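Local coordinates for protein geranyltranstransferase (Agrobacterium tumefaciens, PDB 2H8O) that probably catalyses the condensation of geranyl diphosphate with isopentenyl diphosphate to give farnesyl diphosphate, a step of isoprenoid biosynthesis, at residues L256-T268 against T288-L302. Sequence-based numbering, arbitrary orientation.
Sequences LSFQLADDLLDLT and TLVALRGEAWAREKL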
loop_
_atom_site.group_PDB
_atom_site.type_symbol
_atom_site.label_atom_id
_atom_site.label_comp_id
_atom_site.label_asym_id
_atom_site.label_seq_id
_atom_site.Cartn_x
_atom_site.Cartn_y
_atom_site.Cartn_z
ATOM N N LEU A 256 23.406 6.279 2.061
ATOM C CA LEU A 256 24.197 7.490 2.276
ATOM C C LEU A 256 25.091 7.740 1.042
ATOM O O LEU A 256 25.179 8.869 0.543
ATOM C CB LEU A 256 25.033 7.376 3.559
ATOM C CG LEU A 256 24.263 7.360 4.896
ATOM C CD1 LEU A 256 25.142 6.923 6.100
ATOM C CD2 LEU A 256 23.674 8.722 5.134
ATOM N N SER A 257 25.739 6.687 0.548
ATOM C CA SER A 257 26.614 6.819 -0.605
ATOM C C SER A 257 25.827 7.132 -1.884
ATOM O O SER A 257 26.256 7.952 -2.705
ATOM C CB SER A 257 27.442 5.543 -0.798
ATOM O OG SER A 257 28.379 5.394 0.264
ATOM N N PHE A 258 24.691 6.466 -2.041
ATOM C CA PHE A 258 23.808 6.670 -3.194
ATOM C C PHE A 258 23.411 8.135 -3.323
ATOM O O PHE A 258 23.504 8.723 -4.396
ATOM C CB PHE A 258 22.589 5.765 -3.041
ATOM C CG PHE A 258 21.563 5.894 -4.140
ATOM C CD1 PHE A 258 21.551 5.002 -5.203
ATOM C CD2 PHE A 258 20.593 6.885 -4.079
ATOM C CE1 PHE A 258 20.597 5.106 -6.198
ATOM C CE2 PHE A 258 19.643 7.001 -5.059
ATOM C CZ PHE A 258 19.639 6.117 -6.124
ATOM N N GLN A 259 23.017 8.727 -2.201
ATOM C CA GLN A 259 22.582 10.124 -2.174
ATOM C C GLN A 259 23.723 11.092 -2.504
ATOM O O GLN A 259 23.565 11.974 -3.353
ATOM C CB GLN A 259 21.998 10.447 -0.791
ATOM C CG GLN A 259 21.410 11.842 -0.665
ATOM C CD GLN A 259 20.248 12.039 -1.606
ATOM O OE1 GLN A 259 19.330 11.207 -1.653
ATOM N NE2 GLN A 259 20.275 13.126 -2.384
ATOM N N LEU A 260 24.867 10.934 -1.836
ATOM C CA LEU A 260 26.034 11.794 -2.068
ATOM C C LEU A 260 26.530 11.713 -3.505
ATOM O O LEU A 260 26.762 12.730 -4.143
ATOM C CB LEU A 260 27.191 11.411 -1.153
ATOM C CG LEU A 260 27.347 12.062 0.208
ATOM C CD1 LEU A 260 28.597 11.528 0.861
ATOM C CD2 LEU A 260 27.412 13.582 0.086
ATOM N N ALA A 261 26.698 10.494 -4.007
ATOM C CA ALA A 261 27.189 10.300 -5.370
ATOM C C ALA A 261 26.280 11.013 -6.356
ATOM O O ALA A 261 26.764 11.651 -7.295
ATOM C CB ALA A 261 27.295 8.801 -5.718
ATOM N N ASP A 262 24.973 10.916 -6.128
ATOM C CA ASP A 262 23.988 11.515 -7.024
ATOM C C ASP A 262 24.073 13.033 -6.986
ATOM O O ASP A 262 24.060 13.687 -8.035
ATOM C CB ASP A 262 22.566 11.064 -6.679
ATOM C CG ASP A 262 21.627 11.167 -7.863
ATOM O OD1 ASP A 262 21.890 10.480 -8.878
ATOM O OD2 ASP A 262 20.639 11.931 -7.789
ATOM N N ASP A 263 24.172 13.595 -5.780
ATOM C CA ASP A 263 24.270 15.040 -5.632
ATOM C C ASP A 263 25.597 15.567 -6.183
ATOM O O ASP A 263 25.637 16.663 -6.726
ATOM C CB ASP A 263 24.065 15.464 -4.171
ATOM C CG ASP A 263 22.635 15.246 -3.692
ATOM O OD1 ASP A 263 21.700 15.287 -4.525
ATOM O OD2 ASP A 263 22.442 15.031 -2.477
ATOM N N LEU A 264 26.669 14.783 -6.055
ATOM C CA LEU A 264 27.961 15.121 -6.678
ATOM C C LEU A 264 27.872 15.121 -8.207
ATOM O O LEU A 264 28.361 16.049 -8.853
ATOM C CB LEU A 264 29.065 14.141 -6.259
ATOM C CG LEU A 264 29.908 14.424 -5.018
ATOM C CD1 LEU A 264 30.530 15.842 -5.057
ATOM C CD2 LEU A 264 29.099 14.251 -3.767
ATOM N N LEU A 265 27.284 14.070 -8.774
ATOM C CA LEU A 265 27.083 13.970 -10.228
ATOM C C LEU A 265 26.401 15.219 -10.759
ATOM O O LEU A 265 26.891 15.849 -11.694
ATOM C CB LEU A 265 26.226 12.753 -10.605
ATOM C CG LEU A 265 26.887 11.383 -10.735
ATOM C CD1 LEU A 265 25.840 10.336 -11.142
ATOM C CD2 LEU A 265 28.032 11.426 -11.741
ATOM N N ASP A 266 25.267 15.566 -10.157
ATOM C CA ASP A 266 24.518 16.753 -10.554
ATOM C C ASP A 266 25.383 18.014 -10.437
ATOM O O ASP A 266 25.370 18.861 -11.330
ATOM C CB ASP A 266 23.240 16.898 -9.711
ATOM C CG ASP A 266 22.190 15.844 -10.042
ATOM O OD1 ASP A 266 22.344 15.115 -11.049
ATOM O OD2 ASP A 266 21.199 15.743 -9.286
ATOM N N LEU A 267 26.141 18.124 -9.347
ATOM C CA LEU A 267 27.046 19.258 -9.147
ATOM C C LEU A 267 27.985 19.385 -10.337
ATOM O O LEU A 267 28.040 20.432 -10.982
ATOM C CB LEU A 267 27.856 19.097 -7.852
ATOM C CG LEU A 267 28.995 20.100 -7.615
ATOM C CD1 LEU A 267 28.438 21.497 -7.406
ATOM C CD2 LEU A 267 29.848 19.680 -6.429
ATOM N N THR A 268 28.718 18.310 -10.621
ATOM C CA THR A 268 29.625 18.273 -11.769
ATOM C C THR A 268 28.886 17.802 -13.017
ATOM O O THR A 268 28.956 18.446 -14.064
ATOM C CB THR A 268 30.834 17.351 -11.514
ATOM O OG1 THR A 268 30.380 16.028 -11.201
ATOM C CG2 THR A 268 31.699 17.900 -10.366
ATOM N N THR A 288 21.486 20.402 -0.198
ATOM C CA THR A 288 22.262 19.205 -0.440
ATOM C C THR A 288 23.455 19.277 0.496
ATOM O O THR A 288 23.917 20.376 0.822
ATOM C CB THR A 288 22.720 19.191 -1.918
ATOM O OG1 THR A 288 21.753 18.505 -2.715
ATOM C CG2 THR A 288 24.026 18.543 -2.074
ATOM N N LEU A 289 23.957 18.132 0.954
ATOM C CA LEU A 289 25.168 18.148 1.774
ATOM C C LEU A 289 26.382 18.613 0.958
ATOM O O LEU A 289 27.294 19.225 1.493
ATOM C CB LEU A 289 25.442 16.783 2.413
ATOM C CG LEU A 289 24.411 16.297 3.443
ATOM C CD1 LEU A 289 24.944 15.030 4.112
ATOM C CD2 LEU A 289 24.091 17.369 4.487
ATOM N N VAL A 290 26.388 18.294 -0.333
ATOM C CA VAL A 290 27.412 18.810 -1.240
ATOM C C VAL A 290 27.404 20.344 -1.233
ATOM O O VAL A 290 28.462 20.971 -1.172
ATOM C CB VAL A 290 27.196 18.295 -2.681
ATOM C CG1 VAL A 290 28.201 18.920 -3.630
ATOM C CG2 VAL A 290 27.265 16.773 -2.716
ATOM N N ALA A 291 26.208 20.930 -1.288
ATOM C CA ALA A 291 26.057 22.386 -1.278
ATOM C C ALA A 291 26.535 22.986 0.040
ATOM O O ALA A 291 27.224 24.017 0.055
ATOM C CB ALA A 291 24.607 22.777 -1.531
ATOM N N LEU A 292 26.169 22.356 1.152
ATOM C CA LEU A 292 26.517 22.913 2.463
ATOM C C LEU A 292 27.971 22.677 2.860
ATOM O O LEU A 292 28.602 23.563 3.426
ATOM C CB LEU A 292 25.580 22.378 3.547
ATOM C CG LEU A 292 24.105 22.743 3.381
ATOM C CD1 LEU A 292 23.384 22.590 4.710
ATOM C CD2 LEU A 292 23.934 24.164 2.847
ATOM N N ARG A 293 28.507 21.499 2.556
ATOM C CA ARG A 293 29.829 21.102 3.041
ATOM C C ARG A 293 30.939 21.176 1.989
ATOM O O ARG A 293 32.114 21.100 2.336
ATOM C CB ARG A 293 29.784 19.676 3.599
ATOM C CG ARG A 293 28.681 19.409 4.620
ATOM C CD ARG A 293 28.802 20.266 5.861
ATOM N NE ARG A 293 30.091 20.095 6.528
ATOM C CZ ARG A 293 30.402 19.109 7.372
ATOM N NH1 ARG A 293 29.517 18.159 7.676
ATOM N NH2 ARG A 293 31.617 19.066 7.912
ATOM N N GLY A 294 30.572 21.272 0.713
ATOM C CA GLY A 294 31.546 21.334 -0.369
ATOM C C GLY A 294 31.890 19.984 -0.984
ATOM O O GLY A 294 31.750 18.933 -0.350
ATOM N N GLU A 295 32.353 20.032 -2.229
ATOM C CA GLU A 295 32.670 18.839 -3.008
ATOM C C GLU A 295 33.774 17.982 -2.372
ATOM O O GLU A 295 33.682 16.750 -2.358
ATOM C CB GLU A 295 33.067 19.268 -4.426
ATOM C CG GLU A 295 33.503 18.147 -5.351
ATOM C CD GLU A 295 33.741 18.639 -6.767
ATOM O OE1 GLU A 295 34.877 18.501 -7.258
ATOM O OE2 GLU A 295 32.793 19.169 -7.386
ATOM N N ALA A 296 34.810 18.635 -1.853
ATOM C CA ALA A 296 35.936 17.929 -1.233
ATOM C C ALA A 296 35.483 17.121 -0.013
ATOM O O ALA A 296 35.894 15.966 0.168
ATOM C CB ALA A 296 37.040 18.918 -0.841
ATOM N N TRP A 297 34.629 17.724 0.809
ATOM C CA TRP A 297 34.069 17.036 1.966
ATOM C C TRP A 297 33.258 15.828 1.494
ATOM O O TRP A 297 33.378 14.736 2.041
ATOM C CB TRP A 297 33.174 17.972 2.788
ATOM C CG TRP A 297 32.501 17.271 3.930
ATOM C CD1 TRP A 297 32.957 17.167 5.218
ATOM C CD2 TRP A 297 31.264 16.555 3.883
ATOM N NE1 TRP A 297 32.072 16.430 5.972
ATOM C CE2 TRP A 297 31.025 16.044 5.179
ATOM C CE3 TRP A 297 30.332 16.300 2.875
ATOM C CZ2 TRP A 297 29.889 15.291 5.488
ATOM C CZ3 TRP A 297 29.202 15.549 3.183
ATOM C CH2 TRP A 297 28.990 15.055 4.476
ATOM N N ALA A 298 32.438 16.044 0.472
ATOM C CA ALA A 298 31.546 14.996 -0.031
ATOM C C ALA A 298 32.322 13.814 -0.610
ATOM O O ALA A 298 31.978 12.658 -0.370
ATOM C CB ALA A 298 30.583 15.571 -1.062
ATOM N N ARG A 299 33.378 14.094 -1.359
ATOM C CA ARG A 299 34.157 13.028 -1.976
ATOM C C ARG A 299 34.905 12.191 -0.935
ATOM O O ARG A 299 35.010 10.973 -1.073
ATOM C CB ARG A 299 35.088 13.586 -3.071
ATOM C CG ARG A 299 34.309 14.114 -4.288
ATOM C CD ARG A 299 35.180 14.328 -5.527
ATOM N NE ARG A 299 34.477 15.099 -6.557
ATOM C CZ ARG A 299 33.500 14.633 -7.346
ATOM N NH1 ARG A 299 33.076 13.371 -7.264
ATOM N NH2 ARG A 299 32.933 15.444 -8.239
ATOM N N GLU A 300 35.404 12.834 0.117
ATOM C CA GLU A 300 36.050 12.108 1.214
ATOM C C GLU A 300 35.025 11.275 2.000
ATOM O O GLU A 300 35.296 10.132 2.340
ATOM C CB GLU A 300 36.804 13.075 2.142
ATOM C CG GLU A 300 37.264 12.487 3.489
ATOM C CD GLU A 300 38.187 11.278 3.360
ATOM O OE1 GLU A 300 38.281 10.509 4.344
ATOM O OE2 GLU A 300 38.818 11.092 2.293
ATOM N N LYS A 301 33.858 11.851 2.270
ATOM C CA LYS A 301 32.804 11.142 3.004
ATOM C C LYS A 301 32.309 9.921 2.214
ATOM O O LYS A 301 32.065 8.868 2.797
ATOM C CB LYS A 301 31.655 12.094 3.357
ATOM C CG LYS A 301 30.502 11.487 4.170
ATOM C CD LYS A 301 30.955 10.848 5.501
ATOM C CE LYS A 301 31.323 11.856 6.573
ATOM N NZ LYS A 301 30.139 12.278 7.398
ATOM N N LEU A 302 32.187 10.053 0.894
ATOM C CA LEU A 302 31.847 8.900 0.032
ATOM C C LEU A 302 32.858 7.782 0.191
ATOM O O LEU A 302 32.506 6.624 0.344
ATOM C CB LEU A 302 31.838 9.296 -1.448
ATOM C CG LEU A 302 30.540 9.674 -2.127
ATOM C CD1 LEU A 302 30.837 10.020 -3.580
ATOM C CD2 LEU A 302 29.517 8.531 -2.035
HETATM O O HOH W 1 23.807 15.630 -0.390
#
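Leu260, Leu264 and Val290 interlock as knobs into holes where the end of helix 241-267 packs on the short helix 289-293 and the start of helix 295-312. The axes of 256-267 and 295-302 run roughly antiparallel: their N-to-C directions make 146° and they approach to 9.9 Å.

Leu260 sits among Val290, Ala298, Lys301 and Leu302. Leu260 CD2 meets Ala298 CB at 3.9 Å, and Leu260 CB rests on Leu302 CD2. Leu264 enters the next hole, with CD1 against Glu295 CG; the exact place of its CD2 is doubtful. Val290 is the knob from the other side. Its chi1 of 176° swings CG1 away from the backbone N, and Val290 CG1 presses on Leu267 CD2 at a tight 3.3 Å. Val290 CG2 lies against Asp263 CB.

Polar groups fringe this core. Leu264 CD1 lies over the centre of one face of the Arg299 guanidinium, 3.9 Å from Arg299 CZ. Thr268 CG2 reaches the edge of that group. Arg299 NE gives Glu295 OE1, in plane at the guanidinium edge, a weak hydrogen bond within a salt bridge, which may help set its rotation.

No direct hydrogen bond crosses the contact. Instead, a water donates to Asp263 OD2 at 2.6 Å and accepts from Leu289 N at 2.8 Å. Gln259 NE2 also grips Asp263 OD2, in a nearly straight 2.9 Å bond. Gln259 OE1 is held in turn by Thr222 of helix 211-237.

Asp262, Asp263 and Asp266 fit the second DDxxD motif of polyprenyl synthases, which in relatives binds diphosphate through magnesium. Leu260 and Leu264 anchor the same helix to 288-302, while the water and Gln259 restrain one motif carboxylate.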